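Long-range contact in protein ACDH-11, isoform b (Caenorhabditis elegans, PDB 4Y9J), which belongs to the acyl-CoA dehydrogenase family of flavoproteins and binds flavin-adenine dinucleotide in a largely helical fold: residues B[401-405]-B[528-533]. Numbering follows the deposited sequence.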
ATOM      1  N   VAL B 401      17.606  15.893 -34.199  1.00 36.69           N
ATOM      2  CA  VAL B 401      16.766  15.227 -35.202  1.00 38.71           C
ATOM      3  C   VAL B 401      16.538  13.778 -34.746  1.00 38.26           C
ATOM      4  O   VAL B 401      15.407  13.306 -34.671  1.00 36.98           O
ATOM      5  CB  VAL B 401      17.388  15.289 -36.601  1.00 38.66           C
ATOM      6  CG1 VAL B 401      16.595  14.439 -37.573  1.00 39.56           C
ATOM      7  CG2 VAL B 401      17.488  16.722 -37.086  1.00 39.40           C
ATOM      8  N   LEU B 402      17.622  13.093 -34.399  1.00 37.62           N
ATOM      9  CA  LEU B 402      17.525  11.723 -33.866  1.00 36.34           C
ATOM     10  C   LEU B 402      16.656  11.563 -32.624  1.00 34.86           C
ATOM     11  O   LEU B 402      15.726  10.735 -32.578  1.00 32.92           O
ATOM     12  CB  LEU B 402      18.902  11.190 -33.588  1.00 38.01           C
ATOM     13  CG  LEU B 402      19.020   9.869 -32.873  1.00 36.59           C
ATOM     14  CD1 LEU B 402      18.475   8.730 -33.698  1.00 37.32           C
ATOM     15  CD2 LEU B 402      20.468   9.576 -32.508  1.00 38.07           C
ATOM     16  N   LYS B 403      16.952  12.384 -31.627  1.00 34.00           N
ATOM     17  CA  LYS B 403      16.188  12.358 -30.414  1.00 35.36           C
ATOM     18  C   LYS B 403      14.706  12.578 -30.700  1.00 32.34           C
ATOM     19  O   LYS B 403      13.840  11.804 -30.217  1.00 30.26           O
ATOM     20  CB  LYS B 403      16.735  13.399 -29.413  1.00 34.17           C
ATOM     21  CG  LYS B 403      16.283  13.309 -27.945  1.00 30.58           C
ATOM     22  CD  LYS B 403      14.802  13.459 -27.682  1.00 31.84           C
ATOM     23  CE  LYS B 403      14.524  13.928 -26.267  1.00 29.77           C
ATOM     24  NZ  LYS B 403      13.104  13.981 -25.906  1.00 28.45           N
ATOM     25  N   LEU B 404      14.370  13.643 -31.390  1.00 32.32           N
ATOM     26  CA  LEU B 404      12.964  13.976 -31.533  1.00 30.89           C
ATOM     27  C   LEU B 404      12.261  12.962 -32.415  1.00 31.16           C
ATOM     28  O   LEU B 404      11.079  12.637 -32.199  1.00 32.86           O
ATOM     29  CB  LEU B 404      12.760  15.393 -32.034  1.00 33.22           C
ATOM     30  CG  LEU B 404      13.162  15.757 -33.450  1.00 34.24           C
ATOM     31  CD1 LEU B 404      12.006  15.519 -34.429  1.00 36.98           C
ATOM     32  CD2 LEU B 404      13.635  17.211 -33.539  1.00 35.23           C
ATOM     33  N   TYR B 405      12.940  12.426 -33.399  1.00 32.83           N
ATOM     34  CA  TYR B 405      12.279  11.512 -34.324  1.00 32.11           C
ATOM     35  C   TYR B 405      12.032  10.122 -33.682  1.00 31.61           C
ATOM     36  O   TYR B 405      10.871   9.615 -33.698  1.00 30.90           O
ATOM     37  CB  TYR B 405      13.032  11.406 -35.665  1.00 35.73           C
ATOM     38  CG  TYR B 405      12.159  10.716 -36.747  1.00 35.88           C
ATOM     39  CD1 TYR B 405      11.086  11.380 -37.298  1.00 37.00           C
ATOM     40  CD2 TYR B 405      12.400   9.424 -37.148  1.00 36.40           C
ATOM     41  CE1 TYR B 405      10.298  10.789 -38.263  1.00 39.14           C
ATOM     42  CE2 TYR B 405      11.638   8.812 -38.096  1.00 39.66           C
ATOM     43  CZ  TYR B 405      10.587   9.512 -38.675  1.00 39.74           C
ATOM     44  OH  TYR B 405       9.761   8.932 -39.602  1.00 42.24           O
ATOM     45  N   ALA B 528      12.112  19.025 -39.385  1.00 39.67           N
ATOM     46  CA  ALA B 528      12.909  18.075 -38.648  1.00 39.13           C
ATOM     47  C   ALA B 528      12.656  16.619 -39.067  1.00 40.03           C
ATOM     48  O   ALA B 528      13.604  15.851 -39.238  1.00 39.49           O
ATOM     49  CB  ALA B 528      12.778  18.278 -37.144  1.00 37.95           C
ATOM     50  N   PHE B 529      11.384  16.234 -39.235  1.00 37.69           N
ATOM     51  CA  PHE B 529      11.040  14.878 -39.644  1.00 37.66           C
ATOM     52  C   PHE B 529      11.551  14.548 -41.078  1.00 40.03           C
ATOM     53  O   PHE B 529      11.904  13.417 -41.380  1.00 40.31           O
ATOM     54  CB  PHE B 529       9.527  14.730 -39.643  1.00 40.30           C
ATOM     55  CG  PHE B 529       8.893  14.355 -38.315  1.00 38.41           C
ATOM     56  CD1 PHE B 529       9.417  14.705 -37.102  1.00 35.83           C
ATOM     57  CD2 PHE B 529       7.616  13.723 -38.321  1.00 41.45           C
ATOM     58  CE1 PHE B 529       8.830  14.315 -35.886  1.00 37.91           C
ATOM     59  CE2 PHE B 529       7.002  13.376 -37.100  1.00 40.54           C
ATOM     60  CZ  PHE B 529       7.615  13.666 -35.890  1.00 35.95           C
ATOM     61  N   THR B 530      11.492  15.522 -41.981  1.00 40.29           N
ATOM     62  CA  THR B 530      11.978  15.309 -43.344  1.00 42.93           C
ATOM     63  C   THR B 530      13.464  15.029 -43.337  1.00 44.13           C
ATOM     64  O   THR B 530      13.925  14.155 -44.036  1.00 44.78           O
ATOM     65  CB  THR B 530      11.658  16.498 -44.232  1.00 43.62           C
ATOM     66  OG1 THR B 530      10.243  16.698 -44.227  1.00 44.07           O
ATOM     67  CG2 THR B 530      12.158  16.251 -45.640  1.00 46.23           C
ATOM     68  N   ILE B 531      14.196  15.780 -42.522  1.00 44.55           N
ATOM     69  CA  ILE B 531      15.625  15.542 -42.342  1.00 45.41           C
ATOM     70  C   ILE B 531      15.856  14.095 -41.835  1.00 44.21           C
ATOM     71  O   ILE B 531      16.682  13.299 -42.437  1.00 44.86           O
ATOM     72  CB  ILE B 531      16.256  16.603 -41.431  1.00 44.13           C
ATOM     73  CG1 ILE B 531      16.226  17.937 -42.152  1.00 48.59           C
ATOM     74  CG2 ILE B 531      17.724  16.232 -41.094  1.00 46.20           C
ATOM     75  CD1 ILE B 531      16.606  19.149 -41.335  1.00 50.27           C
ATOM     76  N   ALA B 532      15.114  13.732 -40.805  1.00 39.84           N
ATOM     77  CA  ALA B 532      15.282  12.422 -40.217  1.00 38.69           C
ATOM     78  C   ALA B 532      15.079  11.360 -41.266  1.00 40.72           C
ATOM     79  O   ALA B 532      15.861  10.467 -41.383  1.00 41.93           O
ATOM     80  CB  ALA B 532      14.311  12.212 -39.065  1.00 38.05           C
ATOM     81  N   ARG B 533      14.025  11.474 -42.073  1.00 42.10           N
ATOM     82  CA  ARG B 533      13.696  10.418 -43.024  1.00 42.08           C
ATOM     83  C   ARG B 533      14.668  10.359 -44.201  1.00 44.62           C
ATOM     84  O   ARG B 533      14.946   9.280 -44.706  1.00 45.36           O
ATOM     85  CB  ARG B 533      12.285  10.597 -43.525  1.00 44.06           C
ATOM     86  CG  ARG B 533      11.270  10.402 -42.407  1.00 44.38           C
ATOM     87  CD  ARG B 533       9.819  10.593 -42.795  1.00 47.16           C
ATOM     88  NE  ARG B 533       9.515  11.963 -43.253  1.00 55.93           N
ATOM     89  CZ  ARG B 533       8.507  12.769 -42.862  1.00 57.42           C
ATOM     90  NH1 ARG B 533       7.597  12.345 -41.919  1.00 51.74           N
ATOM     91  NH2 ARG B 533       8.417  14.007 -43.462  1.00 52.75           N
TER
HETATM   92  O   HOH W   1       7.325  10.151 -40.084  1.00 48.84           O
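Tyr405 points the edge of its ring, the CD1–CE1 side, into one face of Phe529, a T-shaped pair with centroids 5.0 Å apart and planes at 89°. One face of the tyrosine ring carries the methyl of Ala532, a CH-pi contact with CB 3.9 Å from the centroid and displaced toward CG. At the edge of the Phe529 ring, in its plane, sits Leu404 CD1, 3.7 Å from Phe529 CE1. The Arg533 guanidinium stands nearly perpendicular to the tyrosine ring, with Phe529 CB over one face and a water in plane at its edge. The CB of Tyr405 already points at helix 524-545, and with CG anti to the backbone N (chi1 -166°) the ring extends over Ala532 to Phe529. Val401 CG1 rests 3.5 Å from Ala532 CB, so this small methyl is wedged between valine and tyrosine, while Val401 CG2 meets Ile531 CG2. Leu404 CD2 lies against Ala528 CB.

The helices, 389-419 and 524-545, cross steeply, their local axes 9.4 Å apart at -104°; Ala528 and Ala532, one turn apart, give the second a small-residue surface against the first. The crossing joins the acyl-CoA dehydrogenase C-terminal family region to the ACDH-11 C-terminal-like region, and helix 449-461 packs beside it, with Val456 on Val401 and Phe460 on Ile531. The side chain of Leu404 lies about 10 Å from the bound flavin-adenine dinucleotide.

The polar link between the two segments lies at the phenol end: Tyr405 OH shares the water with Arg533 NH1, which donates to it over 2.9 Å. Arg533 NE donates to Leu567 O, which probably helps hold the guanidinium in place. Cohesion between the segments therefore rests on aromatic and aliphatic packing, with the water bridge as a polar link.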